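Long-range contact in polyketide synthase type I (Bacillus amyloliquefaciens, PDB 5KKU), which probably dehydrates acyl-chain intermediates through its double-hotdog dehydratase domain, an N-terminal piece of the multidomain polyketide synthase of the difficidin assembly line: residues H155-N161 and H193-A199. Numbering follows the deposited sequence.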
# COMPACT_ATOMS: atom_id res chain seq x y z
N HIS A 155 10.69 3.13 -8.92
CA HIS A 155 10.67 1.81 -8.41
C HIS A 155 11.84 1.00 -8.90
O HIS A 155 12.13 0.98 -10.06
CB HIS A 155 9.40 1.12 -8.84
CG HIS A 155 8.18 1.57 -8.12
ND1 HIS A 155 7.44 2.65 -8.52
CD2 HIS A 155 7.54 1.06 -7.04
CE1 HIS A 155 6.41 2.78 -7.73
NE2 HIS A 155 6.45 1.84 -6.82
N GLY A 156 12.53 0.37 -7.97
CA GLY A 156 13.55 -0.61 -8.24
C GLY A 156 13.11 -2.06 -8.31
O GLY A 156 11.98 -2.35 -8.18
N GLU A 157 14.04 -2.96 -8.52
CA GLU A 157 13.78 -4.38 -8.66
C GLU A 157 12.76 -5.02 -7.74
O GLU A 157 11.85 -5.65 -8.23
CB GLU A 157 15.09 -5.16 -8.70
CG GLU A 157 15.03 -6.64 -8.45
CD GLU A 157 16.25 -7.41 -8.94
OE1 GLU A 157 17.37 -6.89 -8.94
OE2 GLU A 157 16.11 -8.56 -9.33
N PHE A 158 12.93 -4.86 -6.45
CA PHE A 158 12.06 -5.42 -5.52
C PHE A 158 10.71 -4.75 -5.54
O PHE A 158 9.73 -5.34 -5.27
CB PHE A 158 12.69 -5.18 -4.17
CG PHE A 158 12.05 -5.87 -3.04
CD1 PHE A 158 10.96 -5.37 -2.46
CD2 PHE A 158 12.61 -7.01 -2.53
CE1 PHE A 158 10.39 -6.01 -1.41
CE2 PHE A 158 12.06 -7.65 -1.48
CZ PHE A 158 10.95 -7.14 -0.91
N MET A 159 10.57 -3.49 -5.78
CA MET A 159 9.23 -2.95 -5.74
C MET A 159 8.51 -2.85 -7.05
O MET A 159 7.34 -2.64 -7.09
CB MET A 159 9.25 -1.60 -5.09
CG MET A 159 9.60 -1.66 -3.65
SD MET A 159 8.42 -2.50 -2.63
CE MET A 159 7.08 -1.38 -2.67
N LYS A 160 9.21 -3.02 -8.14
CA LYS A 160 8.52 -2.84 -9.41
C LYS A 160 7.90 -4.14 -9.91
O LYS A 160 8.56 -5.08 -10.12
CB LYS A 160 9.44 -2.20 -10.42
CG LYS A 160 9.05 -2.23 -11.87
CD LYS A 160 10.02 -1.39 -12.65
CE LYS A 160 9.72 -1.32 -14.13
NZ LYS A 160 8.81 -0.22 -14.42
N ASN A 161 6.59 -4.19 -10.00
CA ASN A 161 5.87 -5.36 -10.48
C ASN A 161 5.91 -5.53 -12.01
O ASN A 161 5.91 -4.57 -12.73
CB ASN A 161 4.41 -5.31 -10.11
CG ASN A 161 4.12 -5.45 -8.62
OD1 ASN A 161 4.85 -5.05 -7.79
ND2 ASN A 161 3.01 -5.97 -8.35
N HIS A 193 2.64 -8.82 0.72
CA HIS A 193 3.88 -8.35 0.18
C HIS A 193 3.65 -6.88 -0.14
O HIS A 193 2.77 -6.55 -0.89
CB HIS A 193 4.26 -9.12 -1.08
CG HIS A 193 5.72 -9.11 -1.43
ND1 HIS A 193 6.40 -7.99 -1.80
CD2 HIS A 193 6.60 -10.12 -1.54
CE1 HIS A 193 7.64 -8.29 -2.10
NE2 HIS A 193 7.79 -9.58 -1.93
N PRO A 194 4.51 -6.04 0.38
CA PRO A 194 4.44 -4.62 0.16
C PRO A 194 4.52 -4.24 -1.29
O PRO A 194 3.87 -3.33 -1.68
CB PRO A 194 5.62 -4.11 0.93
CG PRO A 194 5.72 -5.02 2.05
CD PRO A 194 5.38 -6.35 1.51
N ALA A 195 5.32 -4.96 -2.06
CA ALA A 195 5.39 -4.73 -3.48
C ALA A 195 4.04 -4.88 -4.15
O ALA A 195 3.64 -4.07 -4.90
CB ALA A 195 6.40 -5.62 -4.14
N PHE A 196 3.34 -5.95 -3.84
CA PHE A 196 2.00 -6.17 -4.30
C PHE A 196 1.05 -5.07 -3.85
O PHE A 196 0.31 -4.59 -4.65
CB PHE A 196 1.48 -7.52 -3.85
CG PHE A 196 1.80 -8.66 -4.77
CD1 PHE A 196 1.85 -8.50 -6.13
CD2 PHE A 196 2.03 -9.91 -4.26
CE1 PHE A 196 2.15 -9.53 -6.95
CE2 PHE A 196 2.33 -10.95 -5.07
CZ PHE A 196 2.38 -10.77 -6.42
N LEU A 197 1.12 -4.67 -2.59
CA LEU A 197 0.28 -3.66 -2.01
C LEU A 197 0.49 -2.31 -2.70
O LEU A 197 -0.44 -1.67 -3.09
CB LEU A 197 0.49 -3.58 -0.50
CG LEU A 197 0.05 -4.72 0.40
CD1 LEU A 197 0.13 -4.32 1.84
CD2 LEU A 197 -1.36 -5.16 0.10
N ASP A 198 1.73 -1.86 -2.83
CA ASP A 198 2.10 -0.64 -3.51
C ASP A 198 1.56 -0.56 -4.93
O ASP A 198 0.90 0.34 -5.26
CB ASP A 198 3.60 -0.49 -3.49
CG ASP A 198 4.08 0.79 -4.07
OD1 ASP A 198 3.84 1.85 -3.53
OD2 ASP A 198 4.73 0.74 -5.07
N ALA A 199 1.86 -1.55 -5.75
CA ALA A 199 1.37 -1.60 -7.11
C ALA A 199 -0.13 -1.59 -7.21
O ALA A 199 -0.65 -1.06 -8.14
CB ALA A 199 1.93 -2.77 -7.86
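The imidazole of His155 has the carboxylate of Asp198 at its ring edge. Asp198 OD2 lies near the ring plane and accepts a hydrogen bond from His155 NE2 at 2.7 Å. The N-H...O angle is 154°. The NH comes in nearly along the C-O axis, and the ring and carboxylate planes are 43° apart. Met159 CB also sits at the edge of this ring. The ring of Phe158 has Met159 SD at its edge and meets the His193 ring obliquely, with planes 35° apart. Phe158 CE1 is 3.6 Å from His193 CE1.

His193 is the N-cap of helix 194-200. Its ND1 accepts from Ala195 N, which lies in the ring plane, at 3.2 Å. Its NE2 bonds to Ala183 O, so both ring nitrogens are held and the ring is fixed in its rotation.

Met159 lies between the His155-Asp198 pair and the Phe158-His193 pair. Its chain is bent at chi2 and chi3, so that its methyl end turns onto the helix. This lays CE against Asp198 CB at 3.7 Å and SD near Ala195 CB. The amide group of Asn161 rests on Ala199 CB and beside the Phe196 ring.

Asp198 is the predicted proton donor of the dehydratase and His25 the predicted proton acceptor. His155 bonds to Asp198 and meets the His25 ring edge-to-face, which places this contact beside the probable catalytic pair. The contact is buried, in what is probably the C-terminal hotdog fold. It packs the loop between strands 153-155 and 162-168 against the start of helix 194-200, while Leu177 of strand 172-178 touches Asn161, Phe196 and Ala199, and helix 37-49 meets Pro194 and Leu197.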